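Local coordinates for protein LYND (Lyngbya aestuarii, PDB 4V1T) that probably catalyses the ATP-dependent cyclodehydration of cysteines in a precursor peptide to thiazolines, as a YcaO-family heterocyclase of cyanobactin biosynthesis, at residues V127-T132 with T252-L257; A477-P482 with P770-F775; N536-A541 with D719-D724. One frame throughout, in Å; residues are numbered along the deposited sequence.

Contact 1 (V127-T132 with T252-L257); sequences VAALTT and TLQTGL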
ATOM      1  N   VAL B 127      28.549  19.361  15.157  1.00 43.96           N
ATOM      2  CA  VAL B 127      29.335  18.166  15.413  1.00 44.03           C
ATOM      3  C   VAL B 127      29.420  17.918  16.917  1.00 48.70           C
ATOM      4  O   VAL B 127      29.370  16.779  17.384  1.00 51.12           O
ATOM      5  CB  VAL B 127      30.753  18.280  14.816  1.00 47.19           C
ATOM      6  CG1 VAL B 127      31.604  17.082  15.211  1.00 55.53           C
ATOM      7  CG2 VAL B 127      30.681  18.396  13.299  1.00 54.54           C
ATOM      8  N   ALA B 128      29.541  18.997  17.670  1.00 49.97           N
ATOM      9  CA  ALA B 128      29.649  18.918  19.122  1.00 45.47           C
ATOM     10  C   ALA B 128      28.333  18.470  19.758  1.00 46.59           C
ATOM     11  O   ALA B 128      28.334  17.754  20.751  1.00 59.83           O
ATOM     12  CB  ALA B 128      30.078  20.264  19.688  1.00 56.55           C
ATOM     13  N   ALA B 129      27.214  18.883  19.175  1.00 48.15           N
ATOM     14  CA  ALA B 129      25.898  18.508  19.681  1.00 49.78           C
ATOM     15  C   ALA B 129      25.653  17.010  19.530  1.00 49.21           C
ATOM     16  O   ALA B 129      25.145  16.362  20.451  1.00 53.93           O
ATOM     17  CB  ALA B 129      24.805  19.290  18.967  1.00 51.73           C
ATOM     18  N   LEU B 130      25.997  16.467  18.365  1.00 43.06           N
ATOM     19  CA  LEU B 130      25.860  15.037  18.134  1.00 45.07           C
ATOM     20  C   LEU B 130      26.750  14.275  19.100  1.00 35.98           C
ATOM     21  O   LEU B 130      26.363  13.232  19.596  1.00 39.74           O
ATOM     22  CB  LEU B 130      26.209  14.663  16.692  1.00 39.64           C
ATOM     23  CG  LEU B 130      26.113  13.169  16.344  1.00 34.30           C
ATOM     24  CD1 LEU B 130      24.722  12.618  16.652  1.00 39.78           C
ATOM     25  CD2 LEU B 130      26.449  12.927  14.888  1.00 48.21           C
ATOM     26  N   THR B 131      27.941  14.820  19.351  1.00 36.48           N
ATOM     27  CA  THR B 131      28.894  14.224  20.286  1.00 52.88           C
ATOM     28  C   THR B 131      28.258  14.125  21.664  1.00 54.54           C
ATOM     29  O   THR B 131      28.335  13.086  22.325  1.00 45.13           O
ATOM     30  CB  THR B 131      30.207  15.040  20.362  1.00 51.59           C
ATOM     31  OG1 THR B 131      30.862  15.029  19.085  1.00 63.80           O
ATOM     32  CG2 THR B 131      31.152  14.479  21.423  1.00 48.38           C
ATOM     33  N   THR B 132      27.617  15.207  22.084  1.00 59.21           N
ATOM     34  CA  THR B 132      26.912  15.239  23.353  1.00 48.44           C
ATOM     35  C   THR B 132      25.763  14.233  23.367  1.00 47.16           C
ATOM     36  O   THR B 132      25.570  13.492  24.337  1.00 43.33           O
ATOM     37  CB  THR B 132      26.379  16.654  23.641  1.00 49.78           C
ATOM     38  OG1 THR B 132      27.478  17.562  23.646  1.00 56.43           O
ATOM     39  CG2 THR B 132      25.670  16.725  24.998  1.00 46.46           C
ATOM     40  N   THR B 252      14.361  20.895  14.902  1.00 45.50           N
ATOM     41  CA  THR B 252      14.511  19.925  13.816  1.00 41.56           C
ATOM     42  C   THR B 252      15.952  19.405  13.741  1.00 45.45           C
ATOM     43  O   THR B 252      16.189  18.223  13.447  1.00 42.01           O
ATOM     44  CB  THR B 252      14.110  20.507  12.450  1.00 44.52           C
ATOM     45  OG1 THR B 252      14.948  21.628  12.126  1.00 47.95           O
ATOM     46  CG2 THR B 252      12.639  20.941  12.465  1.00 49.96           C
ATOM     47  N   LEU B 253      16.914  20.286  14.000  1.00 48.15           N
ATOM     48  CA  LEU B 253      18.317  19.874  14.042  1.00 46.43           C
ATOM     49  C   LEU B 253      18.519  18.819  15.127  1.00 41.59           C
ATOM     50  O   LEU B 253      19.057  17.749  14.872  1.00 40.22           O
ATOM     51  CB  LEU B 253      19.228  21.071  14.302  1.00 52.44           C
ATOM     52  CG  LEU B 253      20.721  20.758  14.472  1.00 55.17           C
ATOM     53  CD1 LEU B 253      21.284  20.109  13.217  1.00 54.01           C
ATOM     54  CD2 LEU B 253      21.503  22.024  14.817  1.00 58.56           C
ATOM     55  N   GLN B 254      18.091  19.143  16.335  1.00 48.40           N
ATOM     56  CA  GLN B 254      18.248  18.252  17.476  1.00 46.06           C
ATOM     57  C   GLN B 254      17.445  16.961  17.298  1.00 40.94           C
ATOM     58  O   GLN B 254      17.883  15.902  17.718  1.00 43.54           O
ATOM     59  CB  GLN B 254      17.834  18.966  18.770  1.00 50.81           C
ATOM     60  CG  GLN B 254      18.945  19.768  19.426  1.00 53.38           C
ATOM     61  CD  GLN B 254      20.012  18.889  20.063  1.00 56.19           C
ATOM     62  OE1 GLN B 254      19.702  17.858  20.677  1.00 51.25           O
ATOM     63  NE2 GLN B 254      21.268  19.284  19.920  1.00 71.74           N
ATOM     64  N   THR B 255      16.288  17.054  16.655  1.00 52.04           N
ATOM     65  CA  THR B 255      15.500  15.871  16.330  1.00 49.68           C
ATOM     66  C   THR B 255      16.306  14.923  15.452  1.00 46.05           C
ATOM     67  O   THR B 255      16.279  13.712  15.643  1.00 44.21           O
ATOM     68  CB  THR B 255      14.193  16.237  15.596  1.00 37.98           C
ATOM     69  OG1 THR B 255      13.289  16.871  16.506  1.00 44.14           O
ATOM     70  CG2 THR B 255      13.520  14.993  15.025  1.00 42.70           C
ATOM     71  N   GLY B 256      17.022  15.481  14.487  1.00 40.20           N
ATOM     72  CA  GLY B 256      17.826  14.697  13.578  1.00 33.06           C
ATOM     73  C   GLY B 256      19.062  14.081  14.225  1.00 39.63           C
ATOM     74  O   GLY B 256      19.423  12.938  13.926  1.00 34.81           O
ATOM     75  N   LEU B 257      19.716  14.832  15.102  1.00 40.29           N
ATOM     76  CA  LEU B 257      20.948  14.360  15.728  1.00 42.49           C
ATOM     77  C   LEU B 257      20.683  13.294  16.802  1.00 40.49           C
ATOM     78  O   LEU B 257      21.454  12.349  16.959  1.00 42.55           O
ATOM     79  CB  LEU B 257      21.699  15.540  16.331  1.00 41.97           C
ATOM     80  CG  LEU B 257      22.191  16.594  15.330  1.00 41.07           C
ATOM     81  CD1 LEU B 257      22.803  17.780  16.061  1.00 48.50           C
ATOM     82  CD2 LEU B 257      23.175  16.012  14.335  1.00 50.78           C
TER
HETATM   83  O   HOH W   1      22.878  17.554  21.721  1.00 42.16           O

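Contact 2 (A477-P482 with P770-F775); sequences AHDWIP and PTPMPF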
ATOM      1  N   ALA B 477       7.763  17.534 -32.045  1.00 56.74           N
ATOM      2  CA  ALA B 477       9.174  17.344 -31.730  1.00 60.32           C
ATOM      3  C   ALA B 477       9.741  16.006 -32.202  1.00 61.27           C
ATOM      4  O   ALA B 477      10.895  15.932 -32.622  1.00 62.11           O
ATOM      5  CB  ALA B 477       9.393  17.498 -30.231  1.00 61.36           C
ATOM      6  N   HIS B 478       8.944  14.949 -32.139  1.00 65.18           N
ATOM      7  CA  HIS B 478       9.461  13.613 -32.448  1.00 63.05           C
ATOM      8  C   HIS B 478       9.608  13.350 -33.949  1.00 55.22           C
ATOM      9  O   HIS B 478      10.046  12.272 -34.333  1.00 56.40           O
ATOM     10  CB  HIS B 478       8.590  12.521 -31.791  1.00 57.24           C
ATOM     11  CG  HIS B 478       7.152  12.540 -32.210  1.00 59.87           C
ATOM     12  ND1 HIS B 478       6.746  12.309 -33.509  1.00 73.83           N
ATOM     13  CD2 HIS B 478       6.021  12.747 -31.494  1.00 62.72           C
ATOM     14  CE1 HIS B 478       5.428  12.379 -33.575  1.00 80.61           C
ATOM     15  NE2 HIS B 478       4.963  12.641 -32.365  1.00 75.08           N
ATOM     16  N   ASP B 479       9.244  14.328 -34.782  1.00 54.11           N
ATOM     17  CA  ASP B 479       9.496  14.252 -36.227  1.00 55.58           C
ATOM     18  C   ASP B 479      10.822  14.928 -36.595  1.00 53.07           C
ATOM     19  O   ASP B 479      10.946  15.538 -37.652  1.00 72.72           O
ATOM     20  CB  ASP B 479       8.345  14.883 -37.019  1.00 56.70           C
ATOM     21  CG  ASP B 479       7.098  14.023 -37.037  1.00 54.32           C
ATOM     22  OD1 ASP B 479       7.131  12.885 -36.540  1.00 63.88           O
ATOM     23  OD2 ASP B 479       6.083  14.488 -37.592  1.00 55.72           O
ATOM     24  N   TRP B 480      11.811  14.813 -35.717  1.00 51.69           N
ATOM     25  CA  TRP B 480      13.109  15.412 -35.949  1.00 55.00           C
ATOM     26  C   TRP B 480      13.881  14.572 -36.950  1.00 53.76           C
ATOM     27  O   TRP B 480      14.016  13.361 -36.778  1.00 54.88           O
ATOM     28  CB  TRP B 480      13.891  15.517 -34.646  1.00 56.88           C
ATOM     29  CG  TRP B 480      15.193  16.251 -34.793  1.00 47.21           C
ATOM     30  CD1 TRP B 480      15.358  17.593 -34.973  1.00 52.24           C
ATOM     31  CD2 TRP B 480      16.507  15.685 -34.754  1.00 44.01           C
ATOM     32  NE1 TRP B 480      16.698  17.899 -35.059  1.00 57.54           N
ATOM     33  CE2 TRP B 480      17.425  16.744 -34.923  1.00 53.79           C
ATOM     34  CE3 TRP B 480      17.000  14.381 -34.589  1.00 47.82           C
ATOM     35  CZ2 TRP B 480      18.808  16.544 -34.935  1.00 50.23           C
ATOM     36  CZ3 TRP B 480      18.377  14.185 -34.600  1.00 50.41           C
ATOM     37  CH2 TRP B 480      19.265  15.262 -34.776  1.00 49.68           C
ATOM     38  N   ILE B 481      14.374  15.221 -38.005  1.00 47.40           N
ATOM     39  CA  ILE B 481      15.152  14.537 -39.028  1.00 44.82           C
ATOM     40  C   ILE B 481      16.625  14.705 -38.709  1.00 41.71           C
ATOM     41  O   ILE B 481      17.126  15.822 -38.749  1.00 42.03           O
ATOM     42  CB  ILE B 481      14.868  15.094 -40.433  1.00 48.40           C
ATOM     43  CG1 ILE B 481      13.353  15.160 -40.680  1.00 54.12           C
ATOM     44  CG2 ILE B 481      15.558  14.235 -41.502  1.00 47.12           C
ATOM     45  CD1 ILE B 481      12.973  15.991 -41.899  1.00 51.31           C
ATOM     46  N   PRO B 482      17.334  13.604 -38.408  1.00 39.09           N
ATOM     47  CA  PRO B 482      18.738  13.779 -38.059  1.00 38.57           C
ATOM     48  C   PRO B 482      19.600  14.075 -39.267  1.00 41.19           C
ATOM     49  O   PRO B 482      19.130  13.957 -40.396  1.00 40.59           O
ATOM     50  CB  PRO B 482      19.128  12.432 -37.436  1.00 41.08           C
ATOM     51  CG  PRO B 482      18.069  11.462 -37.825  1.00 41.80           C
ATOM     52  CD  PRO B 482      16.979  12.186 -38.561  1.00 46.56           C
ATOM     53  N   PRO B 770      -0.168  15.108 -44.373  1.00 45.62           N
ATOM     54  CA  PRO B 770       0.639  16.230 -43.906  1.00 47.89           C
ATOM     55  C   PRO B 770       0.470  16.495 -42.411  1.00 49.58           C
ATOM     56  O   PRO B 770       1.240  17.263 -41.838  1.00 51.93           O
ATOM     57  CB  PRO B 770       0.111  17.408 -44.731  1.00 47.74           C
ATOM     58  CG  PRO B 770      -1.301  17.055 -44.990  1.00 49.81           C
ATOM     59  CD  PRO B 770      -1.332  15.565 -45.152  1.00 55.05           C
ATOM     60  N   THR B 771      -0.539  15.879 -41.799  1.00 45.39           N
ATOM     61  CA  THR B 771      -0.774  16.020 -40.371  1.00 44.94           C
ATOM     62  C   THR B 771      -0.001  14.957 -39.593  1.00 42.53           C
ATOM     63  O   THR B 771      -0.283  13.772 -39.739  1.00 42.25           O
ATOM     64  CB  THR B 771      -2.258  15.888 -40.024  1.00 50.23           C
ATOM     65  OG1 THR B 771      -3.002  16.879 -40.734  1.00 51.06           O
ATOM     66  CG2 THR B 771      -2.483  16.080 -38.515  1.00 49.35           C
ATOM     67  N   PRO B 772       0.981  15.371 -38.768  1.00 43.70           N
ATOM     68  CA  PRO B 772       1.702  14.351 -38.009  1.00 52.50           C
ATOM     69  C   PRO B 772       0.778  13.655 -37.007  1.00 49.42           C
ATOM     70  O   PRO B 772      -0.114  14.293 -36.444  1.00 45.51           O
ATOM     71  CB  PRO B 772       2.805  15.144 -37.288  1.00 46.84           C
ATOM     72  CG  PRO B 772       2.854  16.483 -37.978  1.00 51.68           C
ATOM     73  CD  PRO B 772       1.478  16.731 -38.487  1.00 44.83           C
ATOM     74  N   MET B 773       0.983  12.362 -36.805  1.00 49.41           N
ATOM     75  CA  MET B 773       0.178  11.622 -35.848  1.00 59.36           C
ATOM     76  C   MET B 773       0.440  12.214 -34.458  1.00 53.57           C
ATOM     77  O   MET B 773       1.576  12.187 -33.987  1.00 50.78           O
ATOM     78  CB  MET B 773       0.520  10.134 -35.905  1.00 55.04           C
ATOM     79  CG  MET B 773      -0.652   9.215 -35.560  1.00 57.23           C
ATOM     80  SD  MET B 773      -1.072   9.221 -33.812  1.00 53.16           S
ATOM     81  CE  MET B 773       0.387   8.475 -33.120  1.00 49.88           C
ATOM     82  N   PRO B 774      -0.604  12.766 -33.804  1.00 54.00           N
ATOM     83  CA  PRO B 774      -0.374  13.660 -32.656  1.00 65.47           C
ATOM     84  C   PRO B 774       0.189  12.979 -31.408  1.00 65.04           C
ATOM     85  O   PRO B 774       0.992  13.570 -30.692  1.00 78.22           O
ATOM     86  CB  PRO B 774      -1.772  14.221 -32.354  1.00 56.64           C
ATOM     87  CG  PRO B 774      -2.680  13.688 -33.411  1.00 60.36           C
ATOM     88  CD  PRO B 774      -2.036  12.481 -33.980  1.00 64.48           C
ATOM     89  N   PHE B 775      -0.241  11.752 -31.155  1.00 64.49           N
ATOM     90  CA  PHE B 775       0.142  11.040 -29.945  1.00 66.10           C
ATOM     91  C   PHE B 775       1.380  10.182 -30.174  1.00 60.28           C
ATOM     92  O   PHE B 775       1.699   9.317 -29.356  1.00 62.66           O
ATOM     93  CB  PHE B 775      -1.035  10.188 -29.449  1.00 67.52           C
ATOM     94  CG  PHE B 775      -2.299  10.979 -29.216  1.00 50.58           C
ATOM     95  CD1 PHE B 775      -2.406  11.836 -28.129  1.00 52.85           C
ATOM     96  CD2 PHE B 775      -3.379  10.871 -30.085  1.00 48.09           C
ATOM     97  CE1 PHE B 775      -3.566  12.569 -27.907  1.00 49.89           C
ATOM     98  CE2 PHE B 775      -4.534  11.600 -29.874  1.00 51.15           C
ATOM     99  CZ  PHE B 775      -4.629  12.449 -28.781  1.00 54.73           C
TER

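Contact 3 (N536-A541 with D719-D724); sequences NTLEEA and DQTRPD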
ATOM      1  N   ASN B 536       8.709  -9.661 -17.046  1.00 51.17           N
ATOM      2  CA  ASN B 536       9.226 -10.479 -15.968  1.00 45.22           C
ATOM      3  C   ASN B 536      10.312 -11.423 -16.459  1.00 47.94           C
ATOM      4  O   ASN B 536      11.123 -11.906 -15.672  1.00 51.96           O
ATOM      5  CB  ASN B 536       8.087 -11.255 -15.307  1.00 50.10           C
ATOM      6  CG  ASN B 536       7.063 -10.338 -14.665  1.00 50.72           C
ATOM      7  OD1 ASN B 536       7.227  -9.908 -13.525  1.00 58.06           O
ATOM      8  ND2 ASN B 536       6.000 -10.028 -15.401  1.00 49.16           N
ATOM      9  N   THR B 537      10.312 -11.681 -17.764  1.00 44.63           N
ATOM     10  CA  THR B 537      11.344 -12.477 -18.403  1.00 49.46           C
ATOM     11  C   THR B 537      11.775 -11.783 -19.691  1.00 49.45           C
ATOM     12  O   THR B 537      11.089 -10.888 -20.169  1.00 52.81           O
ATOM     13  CB  THR B 537      10.848 -13.889 -18.743  1.00 57.82           C
ATOM     14  OG1 THR B 537       9.979 -13.825 -19.879  1.00 52.78           O
ATOM     15  CG2 THR B 537      10.096 -14.514 -17.571  1.00 61.78           C
ATOM     16  N   LEU B 538      12.900 -12.209 -20.251  1.00 52.00           N
ATOM     17  CA  LEU B 538      13.382 -11.669 -21.515  1.00 51.21           C
ATOM     18  C   LEU B 538      12.380 -11.913 -22.625  1.00 50.74           C
ATOM     19  O   LEU B 538      12.089 -11.022 -23.408  1.00 49.95           O
ATOM     20  CB  LEU B 538      14.728 -12.297 -21.911  1.00 48.38           C
ATOM     21  CG  LEU B 538      16.005 -11.664 -21.366  1.00 52.27           C
ATOM     22  CD1 LEU B 538      17.204 -12.493 -21.803  1.00 56.43           C
ATOM     23  CD2 LEU B 538      16.148 -10.214 -21.817  1.00 51.46           C
ATOM     24  N   GLU B 539      11.864 -13.135 -22.695  1.00 60.07           N
ATOM     25  CA  GLU B 539      10.988 -13.513 -23.807  1.00 56.33           C
ATOM     26  C   GLU B 539       9.650 -12.794 -23.699  1.00 57.97           C
ATOM     27  O   GLU B 539       8.978 -12.566 -24.700  1.00 49.38           O
ATOM     28  CB  GLU B 539      10.801 -15.034 -23.893  1.00 61.12           C
ATOM     29  CG  GLU B 539      10.923 -15.800 -22.588  1.00 68.33           C
ATOM     30  CD  GLU B 539      12.361 -16.071 -22.175  1.00 56.84           C
ATOM     31  OE1 GLU B 539      13.134 -16.569 -23.009  1.00 52.57           O
ATOM     32  OE2 GLU B 539      12.713 -15.774 -21.013  1.00 58.02           O
ATOM     33  N   GLU B 540       9.272 -12.435 -22.478  1.00 53.59           N
ATOM     34  CA  GLU B 540       8.057 -11.664 -22.239  1.00 46.58           C
ATOM     35  C   GLU B 540       8.234 -10.256 -22.775  1.00 45.65           C
ATOM     36  O   GLU B 540       7.349  -9.699 -23.429  1.00 42.42           O
ATOM     37  CB  GLU B 540       7.758 -11.616 -20.741  1.00 61.44           C
ATOM     38  CG  GLU B 540       6.290 -11.507 -20.380  1.00 74.91           C
ATOM     39  CD  GLU B 540       6.071 -11.542 -18.872  1.00 72.42           C
ATOM     40  OE1 GLU B 540       6.056 -12.652 -18.296  1.00 64.81           O
ATOM     41  OE2 GLU B 540       5.944 -10.454 -18.261  1.00 67.25           O
ATOM     42  N   ALA B 541       9.390  -9.678 -22.490  1.00 42.05           N
ATOM     43  CA  ALA B 541       9.698  -8.330 -22.929  1.00 47.74           C
ATOM     44  C   ALA B 541       9.863  -8.257 -24.451  1.00 46.41           C
ATOM     45  O   ALA B 541       9.430  -7.291 -25.083  1.00 45.08           O
ATOM     46  CB  ALA B 541      10.953  -7.834 -22.231  1.00 43.41           C
ATOM     47  N   ASP B 719      19.403  -6.417 -25.228  1.00 49.74           N
ATOM     48  CA  ASP B 719      19.033  -6.543 -23.838  1.00 50.44           C
ATOM     49  C   ASP B 719      19.537  -5.332 -23.054  1.00 58.90           C
ATOM     50  O   ASP B 719      20.737  -5.143 -22.894  1.00 64.72           O
ATOM     51  CB  ASP B 719      19.585  -7.848 -23.251  1.00 49.29           C
ATOM     52  CG  ASP B 719      19.156  -8.063 -21.798  1.00 56.82           C
ATOM     53  OD1 ASP B 719      18.145  -7.455 -21.370  1.00 55.02           O
ATOM     54  OD2 ASP B 719      19.833  -8.836 -21.081  1.00 59.78           O
ATOM     55  N   GLN B 720      18.604  -4.522 -22.571  1.00 50.88           N
ATOM     56  CA  GLN B 720      18.925  -3.340 -21.788  1.00 48.89           C
ATOM     57  C   GLN B 720      18.791  -3.592 -20.285  1.00 52.48           C
ATOM     58  O   GLN B 720      18.860  -2.660 -19.488  1.00 56.36           O
ATOM     59  CB  GLN B 720      17.999  -2.188 -22.189  1.00 50.35           C
ATOM     60  CG  GLN B 720      18.090  -1.782 -23.650  1.00 49.48           C
ATOM     61  CD  GLN B 720      17.112  -0.683 -24.003  1.00 50.83           C
ATOM     62  OE1 GLN B 720      15.994  -0.635 -23.481  1.00 47.85           O
ATOM     63  NE2 GLN B 720      17.525   0.213 -24.899  1.00 41.37           N
ATOM     64  N   THR B 721      18.591  -4.849 -19.901  1.00 46.49           N
ATOM     65  CA  THR B 721      18.379  -5.198 -18.495  1.00 41.32           C
ATOM     66  C   THR B 721      19.563  -4.768 -17.633  1.00 41.08           C
ATOM     67  O   THR B 721      20.714  -5.135 -17.899  1.00 43.19           O
ATOM     68  CB  THR B 721      18.169  -6.709 -18.334  1.00 47.25           C
ATOM     69  OG1 THR B 721      17.055  -7.129 -19.134  1.00 41.92           O
ATOM     70  CG2 THR B 721      17.912  -7.070 -16.877  1.00 44.19           C
ATOM     71  N   ARG B 722      19.274  -3.992 -16.594  1.00 41.87           N
ATOM     72  CA  ARG B 722      20.300  -3.560 -15.652  1.00 48.74           C
ATOM     73  C   ARG B 722      20.237  -4.468 -14.426  1.00 46.98           C
ATOM     74  O   ARG B 722      19.163  -4.643 -13.861  1.00 48.50           O
ATOM     75  CB  ARG B 722      20.082  -2.103 -15.261  1.00 41.61           C
ATOM     76  CG  ARG B 722      19.818  -1.170 -16.440  1.00 42.00           C
ATOM     77  CD  ARG B 722      21.080  -0.884 -17.239  1.00 47.96           C
ATOM     78  NE  ARG B 722      20.794  -0.169 -18.486  1.00 47.30           N
ATOM     79  CZ  ARG B 722      21.710   0.450 -19.228  1.00 50.05           C
ATOM     80  NH1 ARG B 722      22.990   0.465 -18.861  1.00 46.65           N
ATOM     81  NH2 ARG B 722      21.350   1.065 -20.340  1.00 47.26           N
ATOM     82  N   PRO B 723      21.379  -5.064 -14.017  1.00 49.34           N
ATOM     83  CA  PRO B 723      21.338  -6.037 -12.913  1.00 55.41           C
ATOM     84  C   PRO B 723      20.833  -5.466 -11.593  1.00 49.05           C
ATOM     85  O   PRO B 723      20.256  -6.200 -10.801  1.00 53.12           O
ATOM     86  CB  PRO B 723      22.804  -6.464 -12.760  1.00 58.23           C
ATOM     87  CG  PRO B 723      23.447  -6.123 -14.048  1.00 61.46           C
ATOM     88  CD  PRO B 723      22.739  -4.909 -14.552  1.00 50.13           C
ATOM     89  N   ASP B 724      21.070  -4.182 -11.355  1.00 51.53           N
ATOM     90  CA  ASP B 724      20.593  -3.515 -10.145  1.00 50.33           C
ATOM     91  C   ASP B 724      19.084  -3.226 -10.206  1.00 50.21           C
ATOM     92  O   ASP B 724      18.477  -2.851  -9.200  1.00 46.18           O
ATOM     93  CB  ASP B 724      21.370  -2.207  -9.917  1.00 55.19           C
ATOM     94  CG  ASP B 724      21.251  -1.237 -11.085  1.00 44.47           C
ATOM     95  OD1 ASP B 724      21.139  -1.704 -12.235  1.00 42.48           O
ATOM     96  OD2 ASP B 724      21.281  -0.014 -10.847  1.00 48.99           O
TER

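Contact 1 (V127-T132 with T252-L257)
A129, L130 and L257 form the apolar heart of this crossing of helices 124-135 and 250-275, whose local axes approach to 10.1 Å at a signed angle of -49°. A129 sets its methyl against the other helix, CB lying 3.8 Å from CD1 of L257; so short a side chain lets the leucine come in over it. CD2 of L257 stands 4.1 Å from CB of L130. L130 has CG anti to its own N (chi1 179°), and this carries the isobutyl end towards the other helix, where CD1 comes 3.3 Å from O of L257. Further leucine contacts, to L116 and L157, carry L130 into the sheet beneath.

The polar link runs through water. One molecule donates to O of A129 at 2.9 Å and accepts from NE2 of Q254 at 3.0 Å, a reach that suits a long, bent amide side chain. OE1 of Q254 is taken by Q258 of its own helix, which fixes the amide's sense. This is a helix-helix contact beside a mixed sheet: helix 124-135, the crossover of a beta-alpha-beta unit between strands 114-118 and 141-142, meets helix 250-275, whose T252, Q254 and T255 pack on the second subunit.

Contact 2 (A477-P482 with P770-F775)
D479 presses its carboxylate against the ring of P772, the middle proline of the C-terminal PxPxP sequence that is found in many cyclodehydratases of the YcaO family. This is the tight part of the contact. OD2 comes to 3.4 Å from CB of P772 and 3.8 Å from its CG, the two side chains crossing at about a right angle, and the same oxygen is hydrogen-bonded to S742. Proline suits its place because its compact ring offers the acid an aliphatic edge while keeping the tail extended.

The other part is looser, on the surface of the protein. H478 turns the edge of its imidazole to the tail, with O of M773 lying in the ring plane, yet NE2 stops 3.8 Å from that oxygen, and this buried nitrogen has no partner in the model. The ring is instead held by stacking on W741. Its CG sits between the backbone N and the carbonyl carbon (chi1 59°), which folds the imidazole back towards the acid that follows it in sequence.

The side chain of M773 packs among L622, F624, W559 and Y560, about 9 Å from a bound magnesium ion, so the tail runs close to the nucleotide site. Within the loop, ND1 of H478 gives only a weak hydrogen bond to OD1 of D479, 3.1 Å long and bent to 127°.

Contact 3 (N536-A541 with D719-D724)
L538, in the first turn of helix 538-561, faces D719, the last residue of strand 716-719, with their CA atoms 8.0 Å apart. Across that gap the leucine does the reaching: CG lies beside the backbone N (chi1 -86°), and methyl CD2 ends 3.4 Å from OD1 of D719, the two side chains crossing at about a right angle. A leucine suits this spot because it packs on V730 and N728 of strand 728-733 while reaching the aspartate.

OD1 of D719 is bonded within its own segment. It accepts from N of T721 at 3.0 Å, the donor lying well above the carboxylate plane, which makes an Asx turn. The hydroxyl of T721 meets the same oxygen on its syn side, though the modelled separation is so short that its exact length is doubtful; OG1 also accepts from N of V729. With an alanine in place of this aspartate, the amide and hydroxyl of T721 would probably lose their shared acceptor, and the turn would be freer to open.

On the helix side, T537 is the N-cap, its OG1 accepting from N of E540 at 3.0 Å. E540 reaches back to N536 with a chain extended at its first two torsions, its OE2 taking two bonds: a nearly straight one (170°) from the backbone N of N536, above the carboxylate plane, and one of 2.9 Å from ND2 of N536, in the amide plane. OE1 is held by N of G345. The glutamate thereby positions N536, whose ND2 makes a weak hydrogen bond to N1 of ADP.

The contact packs the start of helix 538-561 against the end of strand 716-719, beside strand 728-733, where A541 also packs on V730 and Q720 pairs its backbone with V729.

Contact 1 closes along the chain before the others open, and contact 3 is nested within the long loop that contact 2 closes. Contact 1 belongs to the seven-stranded mixed sheet and its helices, 45 Å centre to centre from contact 3 and 56 Å from contact 2, on the opposite side of the chain's centre from the latter. Contacts 2 and 3, with nearest atoms about 17 Å apart, both involve helix 538-561: contact 3 packs its first turn, while W559 and Y560 near its end pack on the tail of contact 2. Contacts 2 and 3 thus lie around the ADP and magnesium site, whereas contact 1 is a remote packing point near the subunit interface.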